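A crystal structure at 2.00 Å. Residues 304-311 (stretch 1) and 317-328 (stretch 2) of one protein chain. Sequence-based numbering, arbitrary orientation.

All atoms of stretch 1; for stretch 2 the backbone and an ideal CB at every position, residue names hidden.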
ATOM      1  N   VAL A 304      -0.724  -1.613 -17.531  1.00  7.83           N
ATOM      2  CA  VAL A 304      -1.392  -2.907 -17.659  1.00  7.61           C
ATOM      3  C   VAL A 304      -2.835  -2.801 -17.148  1.00  7.50           C
ATOM      4  O   VAL A 304      -3.054  -2.294 -16.045  1.00  7.44           O
ATOM      5  CB  VAL A 304      -0.624  -4.013 -16.878  1.00  7.41           C
ATOM      6  CG1 VAL A 304      -1.296  -5.379 -17.029  1.00  7.02           C
ATOM      7  CG2 VAL A 304       0.834  -4.084 -17.330  1.00  7.72           C
ATOM      8  N   PRO A 305      -3.821  -3.262 -17.954  1.00  7.48           N
ATOM      9  CA  PRO A 305      -5.233  -3.283 -17.547  1.00  7.60           C
ATOM     10  C   PRO A 305      -5.435  -4.043 -16.235  1.00  7.38           C
ATOM     11  O   PRO A 305      -4.797  -5.072 -16.016  1.00  7.28           O
ATOM     12  CB  PRO A 305      -5.921  -4.038 -18.690  1.00  7.55           C
ATOM     13  CG  PRO A 305      -5.038  -3.841 -19.862  1.00  7.97           C
ATOM     14  CD  PRO A 305      -3.639  -3.780 -19.323  1.00  7.65           C
ATOM     15  N   VAL A 306      -6.314  -3.538 -15.375  1.00  7.47           N
ATOM     16  CA  VAL A 306      -6.500  -4.119 -14.048  1.00  7.64           C
ATOM     17  C   VAL A 306      -7.884  -4.734 -13.855  1.00  7.82           C
ATOM     18  O   VAL A 306      -8.892  -4.143 -14.226  1.00  8.05           O
ATOM     19  CB  VAL A 306      -6.220  -3.077 -12.927  1.00  7.72           C
ATOM     20  CG1 VAL A 306      -6.668  -3.590 -11.559  1.00  7.90           C
ATOM     21  CG2 VAL A 306      -4.745  -2.718 -12.897  1.00  7.72           C
ATOM     22  N   ILE A 307      -7.915  -5.936 -13.289  1.00  7.96           N
ATOM     23  CA  ILE A 307      -9.137  -6.471 -12.705  1.00  8.19           C
ATOM     24  C   ILE A 307      -8.935  -6.490 -11.189  1.00  8.54           C
ATOM     25  O   ILE A 307      -8.020  -7.142 -10.676  1.00  8.44           O
ATOM     26  CB  ILE A 307      -9.519  -7.866 -13.264  1.00  8.20           C
ATOM     27  CG1 ILE A 307      -9.855  -7.763 -14.759  1.00  8.42           C
ATOM     28  CG2 ILE A 307     -10.702  -8.456 -12.485  1.00  7.84           C
ATOM     29  CD1 ILE A 307     -10.082  -9.088 -15.453  1.00  8.43           C
ATOM     30  N   ALA A 308      -9.771  -5.728 -10.490  1.00  8.87           N
ATOM     31  CA  ALA A 308      -9.700  -5.607  -9.038  1.00  9.30           C
ATOM     32  C   ALA A 308     -10.910  -6.269  -8.389  1.00  9.66           C
ATOM     33  O   ALA A 308     -11.920  -6.529  -9.053  1.00  9.81           O
ATOM     34  CB  ALA A 308      -9.605  -4.138  -8.634  1.00  9.40           C
ATOM     35  N   GLY A 309     -10.796  -6.551  -7.094  1.00  9.98           N
ATOM     36  CA  GLY A 309     -11.890  -7.144  -6.329  1.00 10.35           C
ATOM     37  C   GLY A 309     -12.761  -6.110  -5.643  1.00 10.66           C
ATOM     38  O   GLY A 309     -12.502  -4.904  -5.722  1.00 10.71           O
ATOM     39  N   THR A 310     -13.800  -6.592  -4.970  1.00 10.89           N
ATOM     40  CA  THR A 310     -14.776  -5.730  -4.307  1.00 11.28           C
ATOM     41  C   THR A 310     -14.378  -5.371  -2.874  1.00 11.13           C
ATOM     42  O   THR A 310     -15.025  -4.534  -2.245  1.00 11.67           O
ATOM     43  CB  THR A 310     -16.170  -6.389  -4.269  1.00 11.52           C
ATOM     44  OG1 THR A 310     -16.062  -7.689  -3.672  1.00 12.15           O
ATOM     45  CG2 THR A 310     -16.755  -6.517  -5.676  1.00 11.93           C
ATOM     46  N   SER A 311     -13.320  -6.001  -2.367  1.00 10.81           N
ATOM     47  CA  SER A 311     -12.912  -5.854  -0.966  1.00 10.78           C
ATOM     48  C   SER A 311     -12.403  -4.465  -0.599  1.00 10.70           C
ATOM     49  O   SER A 311     -11.512  -3.927  -1.259  1.00 10.34           O
ATOM     50  CB  SER A 311     -11.838  -6.879  -0.608  1.00 10.64           C
ATOM     51  OG  SER A 311     -11.538  -6.830   0.778  1.00 10.63           O
ATOM     52  N   UNK A 317      -8.952   2.220  -6.320  1.00  9.79           N
ATOM     53  CA  UNK A 317      -7.675   2.324  -7.036  1.00  9.66           C
ATOM     54  C   UNK A 317      -7.836   2.488  -8.548  1.00  9.83           C
ATOM     55  O   UNK A 317      -6.923   2.974  -9.219  1.00  9.82           O
ATOM     56  CB  UNK A 317      -6.826   1.083  -6.753  1.00  9.66           C
ATOM     57  N   UNK A 318      -8.990   2.079  -9.071  1.00 10.04           N
ATOM     58  CA  UNK A 318      -9.240   2.074 -10.516  1.00 10.37           C
ATOM     59  C   UNK A 318     -10.406   2.978 -10.929  1.00 10.93           C
ATOM     60  O   UNK A 318     -11.260   3.327 -10.110  1.00 11.04           O
ATOM     61  CB  UNK A 318      -9.517   0.644 -10.984  1.00 10.37           C
ATOM     62  N   UNK A 319     -10.415   3.358 -12.206  1.00 11.38           N
ATOM     63  CA  UNK A 319     -11.540   4.070 -12.812  1.00 11.86           C
ATOM     64  C   UNK A 319     -12.116   3.173 -13.914  1.00 11.90           C
ATOM     65  O   UNK A 319     -11.459   2.213 -14.318  1.00 11.50           O
ATOM     66  CB  UNK A 319     -11.109   5.429 -13.367  1.00 11.86           C
ATOM     67  N   UNK A 320     -13.343   3.470 -14.400  1.00 12.43           N
ATOM     68  CA  UNK A 320     -13.901   2.714 -15.531  1.00 12.56           C
ATOM     69  C   UNK A 320     -12.996   2.688 -16.771  1.00 12.44           C
ATOM     70  O   UNK A 320     -13.113   1.780 -17.595  1.00 12.50           O
ATOM     71  CB  UNK A 320     -15.258   3.308 -15.916  1.00 12.56           C
ATOM     72  N   UNK A 321     -12.102   3.668 -16.895  1.00 12.27           N
ATOM     73  CA  UNK A 321     -11.155   3.710 -18.011  1.00 12.05           C
ATOM     74  C   UNK A 321      -9.942   2.793 -17.824  1.00 11.43           C
ATOM     75  O   UNK A 321      -9.324   2.377 -18.803  1.00 11.35           O
ATOM     76  CB  UNK A 321     -10.672   5.148 -18.214  1.00 12.05           C
ATOM     77  N   UNK A 322      -9.603   2.476 -16.577  1.00 11.12           N
ATOM     78  CA  UNK A 322      -8.325   1.817 -16.285  1.00 10.89           C
ATOM     79  C   UNK A 322      -8.446   0.358 -15.851  1.00 10.82           C
ATOM     80  O   UNK A 322      -7.489  -0.418 -15.974  1.00 10.47           O
ATOM     81  CB  UNK A 322      -7.595   2.597 -15.190  1.00 10.89           C
ATOM     82  N   UNK A 323      -9.613  -0.008 -15.330  1.00 10.92           N
ATOM     83  CA  UNK A 323      -9.789  -1.319 -14.727  1.00 10.89           C
ATOM     84  C   UNK A 323     -11.233  -1.723 -14.524  1.00 11.25           C
ATOM     85  O   UNK A 323     -12.151  -0.929 -14.734  1.00 11.20           O
ATOM     86  CB  UNK A 323      -9.066  -1.360 -13.379  1.00 10.89           C
ATOM     87  N   UNK A 324     -11.420  -2.974 -14.115  1.00 11.37           N
ATOM     88  CA  UNK A 324     -12.740  -3.519 -13.839  1.00 11.87           C
ATOM     89  C   UNK A 324     -12.788  -4.055 -12.417  1.00 11.90           C
ATOM     90  O   UNK A 324     -11.795  -4.582 -11.908  1.00 11.47           O
ATOM     91  CB  UNK A 324     -13.096  -4.618 -14.842  1.00 11.87           C
ATOM     92  N   UNK A 325     -13.941  -3.902 -11.774  1.00 12.33           N
ATOM     93  CA  UNK A 325     -14.161  -4.427 -10.429  1.00 12.52           C
ATOM     94  C   UNK A 325     -15.123  -5.610 -10.528  1.00 12.92           C
ATOM     95  O   UNK A 325     -16.192  -5.500 -11.134  1.00 13.08           O
ATOM     96  CB  UNK A 325     -14.709  -3.347  -9.494  1.00 12.52           C
ATOM     97  N   UNK A 326     -14.729  -6.742  -9.949  1.00 13.03           N
ATOM     98  CA  UNK A 326     -15.548  -7.952  -9.992  1.00 13.46           C
ATOM     99  C   UNK A 326     -15.512  -8.703  -8.657  1.00 13.56           C
ATOM    100  O   UNK A 326     -14.525  -8.630  -7.922  1.00 13.38           O
ATOM    101  CB  UNK A 326     -15.073  -8.869 -11.121  1.00 13.46           C
ATOM    102  N   UNK A 327     -16.601  -9.401  -8.343  1.00 13.78           N
ATOM    103  CA  UNK A 327     -16.618 -10.323  -7.214  1.00 14.22           C
ATOM    104  C   UNK A 327     -15.909 -11.610  -7.621  1.00 14.00           C
ATOM    105  O   UNK A 327     -16.339 -12.297  -8.550  1.00 14.03           O
ATOM    106  CB  UNK A 327     -18.049 -10.608  -6.755  1.00 14.22           C
ATOM    107  N   UNK A 328     -14.816 -11.919  -6.923  1.00 14.06           N
ATOM    108  CA  UNK A 328     -13.966 -13.069  -7.243  1.00 14.04           C
ATOM    109  C   UNK A 328     -14.690 -14.399  -7.358  1.00 14.42           C
ATOM    110  O   UNK A 328     -14.412 -15.187  -8.265  1.00 14.43           O
ATOM    111  CB  UNK A 328     -12.877 -13.200  -6.176  1.00 14.04           C
TER

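Position 317 points its CB toward stretch 1, but nothing there lies within 5.5 Å of the ideal CB. Many side chains would fit. It is Thr317.

At 318 the CB points toward stretch 1, the ideal CB 5.1 Å from Val306 CG1 and 5.3 Å from Ala308 CB. Those neighbours are apolar, so a medium aliphatic side chain suits. The residue is Val318, and its CG1 packs 3.8 Å from Val306 CG1.

Positions 319, 320 and 321 are out of reach, and stretch 1 cannot discriminate among them. Phi of -55° at 320 would allow proline. They are Thr319, Pro320 and Ala321. Thr319 O accepts backbone hydrogen bonds from the N atoms of 322 and 323, closing a turn.

At 322 the CB points sideways and meets nothing of stretch 1, so the choice is open. The backbone matters more: its O receives a weak hydrogen bond from Val306 N, 3.4 Å away. The residue is Thr322. Its OG1 accepts a hydrogen bond from Thr319 N at 3.1 Å, bracing the turn.

Position 323 pairs in parallel with Val306. The ideal CB would sit 2.9 Å from Val306 O, a clash, and phi/psi is a very extended -164/173. Glycine is the clear expectation, and Gly323 is found.

Position 324 pairs with Ile307, and both side chains share a face. The ideal CB is 4.5 Å from Ile307 CG1, so an aliphatic residue such as leucine, isoleucine or valine suits. It is Leu324, m,t. Its N donates to Val306 O at 2.8 Å, and its O accepts from Ala308 N at 2.7 Å.

Position 325 pairs with Ala308, on the other face. The ideal CB lies 4.3 Å from Ala308 O and 5.4 Å from Thr310 CG2, so a compact beta-branched side chain such as valine, isoleucine or threonine suits. Val325 places CG1 3.9 Å from Thr310 CG2.

At 326 the CB points away, yet the ideal CB lies 4.6 Å from Ile307 CG2. A branched aliphatic could still reach it. Val326 does: its CG1 is 3.7 Å from Ile307 CG2. Its N donates to Ala308 O at 3.0 Å.

At 327 the CB also points away, but Thr310 offers a hydroxyl. A long polar acceptor that folds back would suit, glutamate or glutamine. Glu327 curls round with chi2 p, and Thr310 OG1 donates to Glu327 OE1 at 2.7 Å.

Position 328 has nothing of stretch 1 near its ideal CB, so many residues would do. It is Gly328, whose N donates to water 2 at 3.0 Å.

Stretch 2 317-328: TVTPATGLVVEG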
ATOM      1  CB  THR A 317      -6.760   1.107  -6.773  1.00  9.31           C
ATOM      2  OG1 THR A 317      -7.391  -0.083  -7.255  1.00  8.66           O
ATOM      3  CG2 THR A 317      -6.451   0.963  -5.284  1.00  9.28           C
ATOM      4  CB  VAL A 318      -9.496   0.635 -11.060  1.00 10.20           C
ATOM      5  CG1 VAL A 318      -8.262  -0.250 -10.869  1.00  9.86           C
ATOM      6  CG2 VAL A 318     -10.738   0.007 -10.413  1.00 10.04           C
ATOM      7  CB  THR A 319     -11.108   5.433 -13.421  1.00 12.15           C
ATOM      8  OG1 THR A 319     -10.435   5.218 -14.666  1.00 11.81           O
ATOM      9  CG2 THR A 319     -10.193   6.209 -12.468  1.00 12.40           C
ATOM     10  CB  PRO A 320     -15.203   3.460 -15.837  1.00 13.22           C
ATOM     11  CG  PRO A 320     -15.589   4.071 -14.537  1.00 13.37           C
ATOM     12  CD  PRO A 320     -14.292   4.489 -13.913  1.00 12.88           C
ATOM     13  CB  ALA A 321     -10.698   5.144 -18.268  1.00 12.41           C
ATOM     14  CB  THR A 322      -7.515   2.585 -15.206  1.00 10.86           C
ATOM     15  OG1 THR A 322      -8.082   2.352 -13.910  1.00 10.71           O
ATOM     16  CG2 THR A 322      -7.487   4.080 -15.496  1.00 11.01           C
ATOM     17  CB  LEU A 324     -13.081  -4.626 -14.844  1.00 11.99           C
ATOM     18  CG  LEU A 324     -13.234  -4.206 -16.313  1.00 12.88           C
ATOM     19  CD1 LEU A 324     -12.838  -5.333 -17.262  1.00 13.00           C
ATOM     20  CD2 LEU A 324     -14.647  -3.711 -16.608  1.00 13.92           C
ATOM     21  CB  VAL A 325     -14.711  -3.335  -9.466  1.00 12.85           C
ATOM     22  CG1 VAL A 325     -15.059  -3.922  -8.097  1.00 12.82           C
ATOM     23  CG2 VAL A 325     -13.704  -2.198  -9.313  1.00 12.60           C
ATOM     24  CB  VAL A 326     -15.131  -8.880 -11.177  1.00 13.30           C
ATOM     25  CG1 VAL A 326     -13.830  -9.627 -10.876  1.00 13.42           C
ATOM     26  CG2 VAL A 326     -16.249  -9.855 -11.530  1.00 13.98           C
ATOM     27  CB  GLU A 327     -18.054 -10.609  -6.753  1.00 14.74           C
ATOM     28  CG  GLU A 327     -18.148 -11.398  -5.444  1.00 15.62           C
ATOM     29  CD  GLU A 327     -17.497 -10.678  -4.273  1.00 16.65           C
ATOM     30  OE1 GLU A 327     -17.949  -9.564  -3.931  1.00 17.20           O
ATOM     31  OE2 GLU A 327     -16.534 -11.227  -3.692  1.00 16.92           O
TER
HETATM   32  O   HOH W   1      -4.658   0.005 -16.185  1.00  7.16           O
HETATM   33  O   HOH W   2     -14.100 -10.022  -4.755  1.00 16.77           O
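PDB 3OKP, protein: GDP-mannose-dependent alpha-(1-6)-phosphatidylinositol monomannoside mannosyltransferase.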